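Local coordinates for 2-methyl-3-hydroxypyridine-5-carboxylic acid oxygenase (Mesorhizobium loti, PDB 3ALJ), which uses bound FAD to oxygenate 2-methyl-3-hydroxypyridine-5-carboxylic acid, probably opening its pyridine ring as a step of vitamin B6 breakdown, at residues 33-38 against 313-318; 272-277 against 338-343; 60-65 against 307-312; 333-338 against 373-378. All blocks are in the same frame, centred on the assembly; numbering follows the deposited sequence.

Two consecutive helices link the four contacts. Contacts 1 and 3 use helix 300-314. Contact 3 packs its C-terminal half against helix 57-65, and contact 1 sits just beyond, where the chain meets the turn that leads into strand 36-40. Contacts 2 and 4 use helix 321-349 and touch each other through Arg333. Contact 2 ties that helix to edge strand 267-275, and contact 4 sets it against the C-terminal strand 374-375. Contacts 1, 2 and 3 are partly buried, whereas contact 4 lies at the surface. Their chemistry differs: contact 1 mixes apolar touch with a bridging water, contact 2 is polar, contact 3 is mostly apolar, and contact 4 sets a tyrosine hydroxyl on an isoleucine.

Contact 1: residues 33-38 against 313-318; sequences NGWDVR and QDLEEG
Asn33 and Glu316 face each other, with their CA atoms 7.9 Å apart. Asn33 is the first residue to leave helix 21-32, and Gly34 then turns the chain into strand 36-40. On the other side, a type I turn runs from Asp314 to Glu317 at the C-terminal end of helix 300-314. The amide of Asn33 lies against the bent chain of Glu316. Its OD1 is 3.5 Å from Glu316 CG, and the amide and carboxylate planes are 41° apart. The Glu316 chain folds at chi2 (-57°), which brings its carboxylate back toward Asn33 and Trp35. There a water joins the two sides. It accepts from Trp35 NE1 at 3.0 Å and donates to Glu316 OE2 at 2.7 Å. The same OE2 has its stronger partner in Arg12, through a salt bridge. An alanine in place of Asn33 would probably open a gap beside Glu316 CG and leave that side chain freer to turn. Deeper in, Trp35 CZ2 rests among CB and both methyls of Leu315, nearest CD1 at 3.9 Å, and the two side chains are roughly perpendicular. Leu30 of helix 21-32 also touches both. The helix end at Gly34 is a Schellman motif. It leads from the first helix to the second strand of what is probably the Rossmann-type beta-alpha-beta unit of an FAD-binding domain.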
loop_
_atom_site.group_PDB
_atom_site.type_symbol
_atom_site.label_atom_id
_atom_site.label_comp_id
_atom_site.label_asym_id
_atom_site.label_seq_id
_atom_site.Cartn_x
_atom_site.Cartn_y
_atom_site.Cartn_z
ATOM N N ASN A 33 16.588 -14.306 7.576
ATOM C CA ASN A 33 17.324 -15.369 6.916
ATOM C C ASN A 33 18.860 -15.259 7.058
ATOM O O ASN A 33 19.578 -16.029 6.374
ATOM C CB ASN A 33 16.951 -15.335 5.439
ATOM C CG ASN A 33 15.516 -15.872 5.191
ATOM O OD1 ASN A 33 14.946 -15.781 4.044
ATOM N ND2 ASN A 33 14.995 -16.563 6.199
ATOM N N GLY A 34 19.337 -14.333 7.858
ATOM C CA GLY A 34 20.808 -14.288 8.148
ATOM C C GLY A 34 21.563 -13.324 7.232
ATOM O O GLY A 34 22.780 -13.208 7.365
ATOM N N TRP A 35 20.882 -12.546 6.381
ATOM C CA TRP A 35 21.597 -11.473 5.624
ATOM C C TRP A 35 22.049 -10.382 6.576
ATOM O O TRP A 35 21.406 -10.012 7.545
ATOM C CB TRP A 35 20.671 -10.869 4.561
ATOM C CG TRP A 35 20.360 -11.740 3.432
ATOM C CD1 TRP A 35 19.454 -12.825 3.335
ATOM C CD2 TRP A 35 20.915 -11.590 2.139
ATOM N NE1 TRP A 35 19.469 -13.320 2.112
ATOM C CE2 TRP A 35 20.353 -12.596 1.304
ATOM C CE3 TRP A 35 21.833 -10.679 1.563
ATOM C CZ2 TRP A 35 20.635 -12.748 -0.091
ATOM C CZ3 TRP A 35 22.119 -10.868 0.185
ATOM C CH2 TRP A 35 21.558 -11.885 -0.615
ATOM N N ASP A 36 23.205 -9.784 6.154
ATOM C CA ASP A 36 23.619 -8.548 6.744
ATOM C C ASP A 36 22.883 -7.443 5.939
ATOM O O ASP A 36 23.326 -7.204 4.827
ATOM C CB ASP A 36 25.165 -8.399 6.664
ATOM C CG ASP A 36 25.639 -7.027 7.235
ATOM O OD1 ASP A 36 24.849 -6.185 7.712
ATOM O OD2 ASP A 36 26.917 -6.865 7.391
ATOM N N VAL A 37 21.876 -6.819 6.501
ATOM C CA VAL A 37 21.057 -5.851 5.759
ATOM C C VAL A 37 21.146 -4.464 6.286
ATOM O O VAL A 37 20.994 -4.199 7.503
ATOM C CB VAL A 37 19.520 -6.160 6.028
ATOM C CG1 VAL A 37 18.669 -5.286 5.049
ATOM C CG2 VAL A 37 19.204 -7.497 5.881
ATOM N N ARG A 38 21.366 -3.511 5.355
ATOM C CA ARG A 38 21.348 -2.128 5.731
ATOM C C ARG A 38 20.271 -1.436 4.879
ATOM O O ARG A 38 20.108 -1.825 3.661
ATOM C CB ARG A 38 22.709 -1.483 5.382
ATOM C CG ARG A 38 23.866 -2.191 6.225
ATOM C CD ARG A 38 24.592 -3.160 5.315
ATOM N NE ARG A 38 25.633 -3.935 6.047
ATOM C CZ ARG A 38 26.848 -3.437 6.312
ATOM N NH1 ARG A 38 27.709 -4.243 6.914
ATOM N NH2 ARG A 38 27.221 -2.184 5.918
ATOM N N GLN A 313 12.393 -15.392 -0.150
ATOM C CA GLN A 313 12.220 -16.857 -0.329
ATOM C C GLN A 313 13.078 -17.361 -1.468
ATOM O O GLN A 313 13.811 -18.377 -1.281
ATOM C CB GLN A 313 10.774 -17.177 -0.622
ATOM C CG GLN A 313 9.806 -16.936 0.562
ATOM C CD GLN A 313 8.403 -17.214 0.105
ATOM O OE1 GLN A 313 7.952 -16.848 -0.991
ATOM N NE2 GLN A 313 7.650 -17.851 1.008
ATOM N N ASP A 314 13.117 -16.678 -2.607
ATOM C CA ASP A 314 13.877 -17.202 -3.730
ATOM C C ASP A 314 15.364 -17.086 -3.490
ATOM O O ASP A 314 16.088 -17.933 -4.140
ATOM C CB ASP A 314 13.443 -16.470 -5.004
ATOM C CG ASP A 314 12.267 -17.075 -5.632
ATOM O OD1 ASP A 314 12.488 -18.125 -6.282
ATOM O OD2 ASP A 314 11.117 -16.565 -5.647
ATOM N N LEU A 315 15.828 -16.237 -2.570
ATOM C CA LEU A 315 17.238 -16.069 -2.259
ATOM C C LEU A 315 17.691 -17.195 -1.349
ATOM O O LEU A 315 18.902 -17.261 -1.034
ATOM C CB LEU A 315 17.541 -14.677 -1.642
ATOM C CG LEU A 315 17.465 -13.633 -2.763
ATOM C CD1 LEU A 315 17.244 -12.259 -2.050
ATOM C CD2 LEU A 315 18.805 -13.618 -3.586
ATOM N N GLU A 316 16.787 -18.118 -0.928
ATOM C CA GLU A 316 17.196 -19.227 -0.031
ATOM C C GLU A 316 17.358 -20.470 -0.876
ATOM O O GLU A 316 17.461 -21.554 -0.233
ATOM C CB GLU A 316 16.053 -19.504 1.051
ATOM C CG GLU A 316 15.982 -18.448 2.108
ATOM C CD GLU A 316 17.342 -18.335 2.789
ATOM O OE1 GLU A 316 17.793 -19.314 3.435
ATOM O OE2 GLU A 316 18.015 -17.299 2.644
ATOM N N GLU A 317 17.332 -20.413 -2.201
ATOM C CA GLU A 317 17.371 -21.655 -2.982
ATOM C C GLU A 317 18.745 -22.210 -3.316
ATOM O O GLU A 317 18.837 -23.245 -4.011
ATOM C CB GLU A 317 16.554 -21.597 -4.240
ATOM C CG GLU A 317 15.098 -21.251 -3.993
ATOM C CD GLU A 317 14.273 -22.440 -3.621
ATOM O OE1 GLU A 317 14.705 -23.604 -3.883
ATOM O OE2 GLU A 317 13.173 -22.218 -3.110
ATOM N N GLY A 318 19.819 -21.584 -2.842
ATOM C CA GLY A 318 21.098 -22.151 -3.272
ATOM C C GLY A 318 21.690 -21.606 -4.571
ATOM O O GLY A 318 22.833 -21.931 -4.895
HETATM O O HOH W 1 16.975 -14.909 1.842
#

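Contact 2: residues 272-277 against 338-343; sequences TTKLDS and RCQALS
Gln340 reaches from helix 321-349 to strand 267-275, where it meets Thr273 and Lys274. Its chain is fully extended, with CG trans to the backbone N (chi1 173°), and this carries the amide across to the strand. NE2 donates to the backbone carbonyl Thr273 O at 2.8 Å. The N-H...O angle is 144°. The acceptor lies in the amide plane of Gln340, but the donor stands above the carbonyl plane of Thr273. NE2 also bonds to Ala292 O, so one nitrogen serves two backbone carbonyls. At the other end of the amide, OE1 rests against the aliphatic part of Lys274, 3.5 Å from its CD. A water completes the link: it accepts from Lys274 NZ at 2.9 Å and donates to Gln340 OE1 at 2.7 Å. Thr273 contributes its backbone here, since its OG1 turns to Ala292 N and Asp288 O. An alanine at Gln340 would probably leave Thr273 O and Ala292 O without this shared donor, and would take away the acceptor OE1 that the water uses here. With both ends of the amide engaged, its rotation is likely to be fixed, and the helix is tied to the strand by polar bonds with little apolar packing.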
loop_
_atom_site.group_PDB
_atom_site.type_symbol
_atom_site.label_atom_id
_atom_site.label_comp_id
_atom_site.label_asym_id
_atom_site.label_seq_id
_atom_site.Cartn_x
_atom_site.Cartn_y
_atom_site.Cartn_z
ATOM N N THR A 272 0.773 5.287 -11.588
ATOM C CA THR A 272 1.109 3.910 -11.880
ATOM C C THR A 272 2.393 3.731 -12.561
ATOM O O THR A 272 2.914 4.686 -13.233
ATOM C CB THR A 272 -0.012 3.238 -12.784
ATOM O OG1 THR A 272 -0.083 3.930 -14.061
ATOM C CG2 THR A 272 -1.397 3.332 -12.140
ATOM N N THR A 273 3.009 2.569 -12.412
ATOM C CA THR A 273 4.301 2.176 -13.124
ATOM C C THR A 273 4.173 0.755 -13.571
ATOM O O THR A 273 3.654 -0.120 -12.864
ATOM C CB THR A 273 5.622 2.323 -12.229
ATOM O OG1 THR A 273 5.431 1.561 -11.007
ATOM C CG2 THR A 273 5.776 3.746 -11.758
ATOM N N LYS A 274 4.695 0.521 -14.780
ATOM C CA LYS A 274 4.751 -0.868 -15.256
ATOM C C LYS A 274 6.074 -1.011 -16.055
ATOM O O LYS A 274 6.350 -0.076 -16.846
ATOM C CB LYS A 274 3.570 -1.299 -16.175
ATOM C CG LYS A 274 3.604 -2.859 -16.437
ATOM C CD LYS A 274 2.277 -3.192 -17.117
ATOM C CE LYS A 274 2.333 -4.684 -17.383
ATOM N NZ LYS A 274 0.918 -5.024 -17.992
ATOM N N LEU A 275 6.832 -2.088 -15.766
ATOM C CA LEU A 275 8.199 -2.210 -16.322
ATOM C C LEU A 275 8.370 -3.471 -17.184
ATOM O O LEU A 275 7.723 -4.443 -16.931
ATOM C CB LEU A 275 9.229 -2.342 -15.198
ATOM C CG LEU A 275 9.374 -1.220 -14.170
ATOM C CD1 LEU A 275 10.591 -1.420 -13.210
ATOM C CD2 LEU A 275 9.052 0.132 -14.462
ATOM N N ASP A 276 9.337 -3.394 -18.102
ATOM C CA ASP A 276 9.754 -4.550 -18.967
ATOM C C ASP A 276 10.156 -5.737 -18.032
ATOM O O ASP A 276 9.865 -6.932 -18.262
ATOM C CB ASP A 276 10.885 -4.105 -19.938
ATOM C CG ASP A 276 11.337 -5.228 -20.868
ATOM O OD1 ASP A 276 12.531 -5.619 -20.775
ATOM O OD2 ASP A 276 10.489 -5.651 -21.672
ATOM N N SER A 277 10.931 -5.382 -17.010
ATOM C CA SER A 277 11.452 -6.350 -16.065
ATOM C C SER A 277 11.693 -5.733 -14.739
ATOM O O SER A 277 11.678 -4.483 -14.669
ATOM C CB SER A 277 12.737 -7.045 -16.627
ATOM O OG SER A 277 13.776 -6.076 -16.562
ATOM N N ARG A 338 -1.628 -9.140 -13.083
ATOM C CA ARG A 338 -3.103 -9.334 -13.181
ATOM C C ARG A 338 -3.848 -8.413 -12.257
ATOM O O ARG A 338 -4.838 -7.805 -12.603
ATOM C CB ARG A 338 -3.532 -10.798 -12.817
ATOM C CG ARG A 338 -3.227 -11.722 -14.009
ATOM C CD ARG A 338 -3.829 -13.185 -13.830
ATOM N NE ARG A 338 -3.336 -13.839 -12.615
ATOM C CZ ARG A 338 -2.245 -14.630 -12.531
ATOM N NH1 ARG A 338 -1.537 -14.858 -13.665
ATOM N NH2 ARG A 338 -1.886 -15.173 -11.387
ATOM N N CYS A 339 -3.298 -8.280 -11.027
ATOM C CA CYS A 339 -3.964 -7.400 -10.051
ATOM C C CYS A 339 -3.918 -5.877 -10.447
ATOM O O CYS A 339 -4.894 -5.183 -10.382
ATOM C CB CYS A 339 -3.336 -7.647 -8.664
ATOM S SG CYS A 339 -4.069 -6.645 -7.348
ATOM N N GLN A 340 -2.751 -5.498 -10.987
ATOM C CA GLN A 340 -2.618 -4.124 -11.499
ATOM C C GLN A 340 -3.617 -3.842 -12.633
ATOM O O GLN A 340 -4.265 -2.821 -12.674
ATOM C CB GLN A 340 -1.145 -3.911 -11.912
ATOM C CG GLN A 340 -0.948 -2.610 -12.594
ATOM C CD GLN A 340 0.496 -2.469 -13.062
ATOM O OE1 GLN A 340 0.984 -3.297 -13.829
ATOM N NE2 GLN A 340 1.224 -1.445 -12.549
ATOM N N ALA A 341 -3.702 -4.850 -13.522
ATOM C CA ALA A 341 -4.628 -4.614 -14.635
ATOM C C ALA A 341 -6.129 -4.565 -14.206
ATOM O O ALA A 341 -6.822 -3.658 -14.631
ATOM C CB ALA A 341 -4.447 -5.762 -15.710
ATOM N N LEU A 342 -6.473 -5.496 -13.294
ATOM C CA LEU A 342 -7.849 -5.558 -12.858
ATOM C C LEU A 342 -8.192 -4.313 -12.026
ATOM O O LEU A 342 -9.257 -3.734 -12.138
ATOM C CB LEU A 342 -8.120 -6.887 -12.113
ATOM C CG LEU A 342 -9.615 -6.998 -11.718
ATOM C CD1 LEU A 342 -10.497 -7.019 -13.004
ATOM C CD2 LEU A 342 -9.759 -8.364 -11.006
ATOM N N SER A 343 -7.249 -3.898 -11.177
ATOM C CA SER A 343 -7.440 -2.644 -10.394
ATOM C C SER A 343 -7.695 -1.457 -11.285
ATOM O O SER A 343 -8.522 -0.621 -11.049
ATOM C CB SER A 343 -6.145 -2.410 -9.571
ATOM O OG SER A 343 -6.126 -3.431 -8.572
HETATM O O HOH W 2 -0.528 -4.924 -15.450
#

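Contact 3: residues 60-65 against 307-312; sequences LRVLEG and NAFSLS
Phe309 points from helix 300-314 toward helix 57-65 and meets Val62 and Gly65 there. These two residues lie one turn apart, so the phenylalanine spans about a turn of the partner helix. The backbones are nearest at Val62 and Phe309, with CA atoms 6.7 Å apart. Val62 and Phe309 run past each other in opposite directions. Val62 CG1 touches the base of the phenylalanine, 4.0 Å from Phe309 CB. The ring itself extends on to Gly65. Phe309 CG is trans to its own backbone N (chi1 -170°), which swings the ring out along that path. Its edge then meets the backbone: Gly65 O lies near the ring plane, 3.7 Å from Phe309 CE1. Phe309 CZ comes within 4.1 Å of Gly65 CA. A CB at Gly65 would point toward Phe309 and fall only 2.8 Å from its CZ, so glycine suits this position. This is helix-to-helix packing within the FAD-binding domain. Helix 21-32, which follows the probable Rossmann-type glycine motif, packs beside both partners: Thr25 touches Val62, and Ala29 touches Phe309. From the same helix, Gln32 NE2 hydrogen-bonds to Gly65 O, so the carbonyl at the ring edge also has a proper donor. Pro370 and Leu371 add further contacts to Val62 and Phe309.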
loop_
_atom_site.group_PDB
_atom_site.type_symbol
_atom_site.label_atom_id
_atom_site.label_comp_id
_atom_site.label_asym_id
_atom_site.label_seq_id
_atom_site.Cartn_x
_atom_site.Cartn_y
_atom_site.Cartn_z
ATOM N N LEU A 60 -1.444 -9.738 5.482
ATOM C CA LEU A 60 -1.408 -10.176 6.854
ATOM C C LEU A 60 -0.480 -11.410 7.002
ATOM O O LEU A 60 0.209 -11.503 8.029
ATOM C CB LEU A 60 -2.852 -10.439 7.357
ATOM C CG LEU A 60 -3.710 -9.198 7.442
ATOM C CD1 LEU A 60 -5.165 -9.636 7.678
ATOM C CD2 LEU A 60 -3.245 -8.218 8.540
ATOM N N ARG A 61 -0.466 -12.318 6.005
ATOM C CA ARG A 61 0.411 -13.499 6.046
ATOM C C ARG A 61 1.855 -13.022 5.872
ATOM O O ARG A 61 2.735 -13.611 6.528
ATOM C CB ARG A 61 -0.004 -14.419 4.882
ATOM C CG ARG A 61 -1.319 -15.222 5.151
ATOM C CD ARG A 61 -1.189 -16.170 6.388
ATOM N NE ARG A 61 -0.462 -17.366 5.955
ATOM C CZ ARG A 61 -0.453 -18.478 6.656
ATOM N NH1 ARG A 61 -0.845 -18.436 7.917
ATOM N NH2 ARG A 61 0.087 -19.584 6.092
ATOM N N VAL A 62 2.122 -11.980 5.057
ATOM C CA VAL A 62 3.476 -11.451 5.079
ATOM C C VAL A 62 3.827 -10.997 6.477
ATOM O O VAL A 62 4.928 -11.311 6.984
ATOM C CB VAL A 62 3.629 -10.279 4.092
ATOM C CG1 VAL A 62 5.037 -9.628 4.250
ATOM C CG2 VAL A 62 3.472 -10.743 2.639
ATOM N N LEU A 63 2.939 -10.225 7.136
ATOM C CA LEU A 63 3.274 -9.755 8.481
ATOM C C LEU A 63 3.556 -10.891 9.444
ATOM O O LEU A 63 4.453 -10.830 10.299
ATOM C CB LEU A 63 2.125 -8.858 9.076
ATOM C CG LEU A 63 2.039 -7.498 8.358
ATOM C CD1 LEU A 63 0.721 -6.872 8.720
ATOM C CD2 LEU A 63 3.180 -6.583 8.848
ATOM N N GLU A 64 2.757 -11.973 9.335
ATOM C CA GLU A 64 3.072 -13.191 10.132
ATOM C C GLU A 64 4.446 -13.707 9.863
ATOM O O GLU A 64 5.166 -14.075 10.795
ATOM C CB GLU A 64 1.970 -14.222 9.760
ATOM C CG GLU A 64 2.066 -15.463 10.646
ATOM C CD GLU A 64 0.932 -16.548 10.322
ATOM O OE1 GLU A 64 1.235 -17.690 10.731
ATOM O OE2 GLU A 64 -0.085 -16.180 9.710
ATOM N N GLY A 65 4.787 -13.845 8.570
ATOM C CA GLY A 65 6.146 -14.312 8.142
ATOM C C GLY A 65 7.228 -13.342 8.639
ATOM O O GLY A 65 8.359 -13.794 8.794
ATOM N N ASN A 307 5.678 -9.312 -2.746
ATOM C CA ASN A 307 6.890 -9.405 -3.623
ATOM C C ASN A 307 8.162 -9.256 -2.869
ATOM O O ASN A 307 9.085 -10.048 -3.136
ATOM C CB ASN A 307 6.732 -8.403 -4.769
ATOM C CG ASN A 307 5.561 -8.686 -5.677
ATOM O OD1 ASN A 307 5.060 -7.748 -6.424
ATOM N ND2 ASN A 307 5.113 -9.838 -5.666
ATOM N N ALA A 308 8.196 -8.405 -1.850
ATOM C CA ALA A 308 9.416 -8.279 -1.088
ATOM C C ALA A 308 9.677 -9.544 -0.293
ATOM O O ALA A 308 10.824 -10.065 -0.172
ATOM C CB ALA A 308 9.318 -7.073 -0.193
ATOM N N PHE A 309 8.610 -10.123 0.312
ATOM C CA PHE A 309 8.852 -11.331 1.066
ATOM C C PHE A 309 9.203 -12.471 0.170
ATOM O O PHE A 309 10.103 -13.276 0.544
ATOM C CB PHE A 309 7.506 -11.667 1.859
ATOM C CG PHE A 309 7.681 -12.782 2.875
ATOM C CD1 PHE A 309 8.176 -12.487 4.140
ATOM C CD2 PHE A 309 7.417 -14.102 2.470
ATOM C CE1 PHE A 309 8.374 -13.523 5.055
ATOM C CE2 PHE A 309 7.590 -15.173 3.386
ATOM C CZ PHE A 309 8.090 -14.890 4.625
ATOM N N SER A 310 8.572 -12.547 -0.986
ATOM C CA SER A 310 8.842 -13.611 -1.969
ATOM C C SER A 310 10.282 -13.531 -2.465
ATOM O O SER A 310 10.904 -14.590 -2.737
ATOM C CB SER A 310 7.920 -13.513 -3.170
ATOM O OG SER A 310 6.571 -13.766 -2.699
ATOM N N LEU A 311 10.830 -12.343 -2.613
ATOM C CA LEU A 311 12.277 -12.161 -2.996
ATOM C C LEU A 311 13.115 -12.913 -2.020
ATOM O O LEU A 311 14.095 -13.650 -2.408
ATOM C CB LEU A 311 12.596 -10.602 -3.045
ATOM C CG LEU A 311 14.072 -10.347 -3.427
ATOM C CD1 LEU A 311 14.426 -10.819 -4.813
ATOM C CD2 LEU A 311 14.240 -8.829 -3.337
ATOM N N SER A 312 12.879 -12.694 -0.742
ATOM C CA SER A 312 13.638 -13.388 0.318
ATOM C C SER A 312 13.568 -14.893 0.204
ATOM O O SER A 312 14.583 -15.577 0.440
ATOM C CB SER A 312 13.287 -12.876 1.752
ATOM O OG SER A 312 12.095 -13.454 2.298
#

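Contact 4: residues 333-338 against 373-378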
loop_
_atom_site.group_PDB
_atom_site.type_symbol
_atom_site.label_atom_id
_atom_site.label_comp_id
_atom_site.label_asym_id
_atom_site.label_seq_id
_atom_site.Cartn_x
_atom_site.Cartn_y
_atom_site.Cartn_z
ATOM N N ARG A 333 5.596 -12.369 -10.503
ATOM C CA ARG A 333 5.092 -11.201 -11.203
ATOM C C ARG A 333 3.709 -11.373 -11.774
ATOM O O ARG A 333 2.937 -10.429 -11.751
ATOM C CB ARG A 333 6.107 -10.613 -12.176
ATOM C CG ARG A 333 5.531 -9.618 -13.093
ATOM C CD ARG A 333 6.529 -9.087 -14.108
ATOM N NE ARG A 333 5.897 -8.046 -14.700
ATOM C CZ ARG A 333 6.456 -7.111 -15.375
ATOM N NH1 ARG A 333 7.779 -7.174 -15.592
ATOM N NH2 ARG A 333 5.691 -6.177 -15.883
ATOM N N PRO A 334 3.342 -12.561 -12.296
ATOM C CA PRO A 334 2.023 -12.621 -12.902
ATOM C C PRO A 334 0.841 -12.262 -11.984
ATOM O O PRO A 334 -0.140 -11.646 -12.435
ATOM C CB PRO A 334 1.909 -14.071 -13.434
ATOM C CG PRO A 334 3.373 -14.418 -13.757
ATOM C CD PRO A 334 4.131 -13.812 -12.566
ATOM N N ILE A 335 0.933 -12.618 -10.712
ATOM C CA ILE A 335 -0.134 -12.238 -9.766
ATOM C C ILE A 335 -0.269 -10.681 -9.732
ATOM O O ILE A 335 -1.361 -10.105 -9.711
ATOM C CB ILE A 335 0.192 -12.774 -8.353
ATOM C CG1 ILE A 335 0.532 -14.327 -8.461
ATOM C CG2 ILE A 335 -0.940 -12.387 -7.426
ATOM C CD1 ILE A 335 0.956 -14.854 -7.095
ATOM N N THR A 336 0.860 -10.003 -9.685
ATOM C CA THR A 336 0.879 -8.510 -9.620
ATOM C C THR A 336 0.448 -7.911 -10.938
ATOM O O THR A 336 -0.331 -6.943 -10.915
ATOM C CB THR A 336 2.305 -8.047 -9.306
ATOM O OG1 THR A 336 2.582 -8.295 -7.904
ATOM C CG2 THR A 336 2.375 -6.492 -9.495
ATOM N N ASP A 337 0.860 -8.475 -12.122
ATOM C CA ASP A 337 0.455 -7.898 -13.345
ATOM C C ASP A 337 -1.066 -7.994 -13.503
ATOM O O ASP A 337 -1.727 -7.071 -13.946
ATOM C CB ASP A 337 1.084 -8.708 -14.502
ATOM C CG ASP A 337 2.477 -8.344 -14.790
ATOM O OD1 ASP A 337 3.015 -7.350 -14.316
ATOM O OD2 ASP A 337 3.098 -9.159 -15.531
ATOM N N ARG A 338 -1.628 -9.140 -13.083
ATOM C CA ARG A 338 -3.103 -9.334 -13.181
ATOM C C ARG A 338 -3.848 -8.413 -12.257
ATOM O O ARG A 338 -4.838 -7.805 -12.603
ATOM C CB ARG A 338 -3.532 -10.798 -12.817
ATOM C CG ARG A 338 -3.227 -11.722 -14.009
ATOM C CD ARG A 338 -3.829 -13.185 -13.830
ATOM N NE ARG A 338 -3.336 -13.839 -12.615
ATOM C CZ ARG A 338 -2.245 -14.630 -12.531
ATOM N NH1 ARG A 338 -1.537 -14.858 -13.665
ATOM N NH2 ARG A 338 -1.886 -15.173 -11.387
ATOM N N ARG A 373 2.639 -20.490 -0.355
ATOM C CA ARG A 373 2.652 -20.389 -1.806
ATOM C C ARG A 373 1.444 -21.064 -2.459
ATOM O O ARG A 373 1.536 -21.734 -3.494
ATOM C CB ARG A 373 4.011 -20.930 -2.451
ATOM C CG ARG A 373 5.215 -20.350 -1.737
ATOM C CD ARG A 373 6.457 -20.941 -2.446
ATOM N NE ARG A 373 7.554 -20.765 -1.516
ATOM C CZ ARG A 373 8.839 -20.610 -1.944
ATOM N NH1 ARG A 373 9.758 -20.510 -0.976
ATOM N NH2 ARG A 373 9.071 -20.576 -3.279
ATOM N N VAL A 374 0.265 -20.902 -1.831
ATOM C CA VAL A 374 -1.013 -21.420 -2.446
ATOM C C VAL A 374 -2.047 -20.382 -2.297
ATOM O O VAL A 374 -1.816 -19.400 -1.502
ATOM C CB VAL A 374 -1.504 -22.673 -1.637
ATOM C CG1 VAL A 374 -0.404 -23.857 -1.808
ATOM C CG2 VAL A 374 -1.746 -22.352 -0.170
ATOM N N TYR A 375 -3.176 -20.549 -2.964
ATOM C CA TYR A 375 -4.353 -19.668 -2.783
ATOM C C TYR A 375 -5.249 -20.287 -1.742
ATOM O O TYR A 375 -5.487 -21.551 -1.791
ATOM C CB TYR A 375 -5.090 -19.515 -4.109
ATOM C CG TYR A 375 -4.291 -18.752 -5.121
ATOM C CD1 TYR A 375 -3.306 -19.379 -5.907
ATOM C CD2 TYR A 375 -4.399 -17.383 -5.136
ATOM C CE1 TYR A 375 -2.530 -18.602 -6.779
ATOM C CE2 TYR A 375 -3.671 -16.586 -6.026
ATOM C CZ TYR A 375 -2.796 -17.194 -6.868
ATOM O OH TYR A 375 -2.051 -16.465 -7.813
ATOM N N SER A 376 -5.699 -19.494 -0.776
ATOM C CA SER A 376 -6.547 -20.008 0.293
ATOM C C SER A 376 -7.866 -19.235 0.288
ATOM O O SER A 376 -8.254 -18.554 -0.675
ATOM C CB SER A 376 -5.770 -19.802 1.599
ATOM O OG SER A 376 -6.435 -20.333 2.790
ATOM N N TRP A 377 -8.678 -19.434 1.335
ATOM C CA TRP A 377 -9.961 -18.700 1.539
ATOM C C TRP A 377 -10.792 -18.747 0.300
ATOM O O TRP A 377 -11.110 -17.711 -0.284
ATOM C CB TRP A 377 -9.731 -17.281 2.077
ATOM C CG TRP A 377 -9.029 -17.397 3.424
ATOM C CD1 TRP A 377 -7.645 -17.234 3.662
ATOM C CD2 TRP A 377 -9.635 -17.686 4.700
ATOM N NE1 TRP A 377 -7.405 -17.467 5.038
ATOM C CE2 TRP A 377 -8.584 -17.737 5.669
ATOM C CE3 TRP A 377 -10.964 -18.011 5.117
ATOM C CZ2 TRP A 377 -8.845 -18.107 6.998
ATOM C CZ3 TRP A 377 -11.197 -18.333 6.431
ATOM C CH2 TRP A 377 -10.109 -18.398 7.338
ATOM N N PRO A 378 -11.191 -19.933 -0.151
ATOM C CA PRO A 378 -12.008 -20.018 -1.378
ATOM C C PRO A 378 -13.368 -19.336 -1.231
ATOM O O PRO A 378 -13.977 -19.280 -0.157
ATOM C CB PRO A 378 -12.167 -21.565 -1.587
ATOM C CG PRO A 378 -12.118 -22.113 -0.121
ATOM C CD PRO A 378 -10.900 -21.284 0.455
#
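Ile335 and Tyr375 come from opposite directions and form the tight part of this contact. The hydroxyl of the tyrosine lands on the longer branch of the isoleucine: Tyr375 OH is 3.4 Å from Ile335 CG1 and 3.5 Å from Ile335 CD1. That branch lies trans to the carbonyl carbon of Ile335 (chi1 -51°) and continues extended to CD1. The ring carbons stand further back, with Tyr375 CZ 4.4 Å from Ile335 CD1. The touch is made by the hydroxyl end of the tyrosine, while the backbones stay well apart, with the CA atoms of Ile335 and Tyr375 separated by 11.0 Å. The tyrosine belongs to a small two-stranded antiparallel sheet, 368-369 with 374-375. Arg373 and Val374 both face Asp369, which fits a G1 beta bulge. Tyr368 of the partner strand touches both Ile335 and the ring of Tyr375. The looser side belongs to Arg338, which is exposed. Its NH2 comes no closer than 3.8 Å to Tyr375 OH. The hydroxyl sits at the edge of the guanidinium, near its plane, while the guanidinium and ring planes are 51° apart. The main partner of Arg338 is Glu364, which forms a salt bridge with its NE. A bend at chi3 (-58°) folds the guanidinium back over its own helix, and Pro334 O lies 3.6 Å above the guanidinium plane, over its centre.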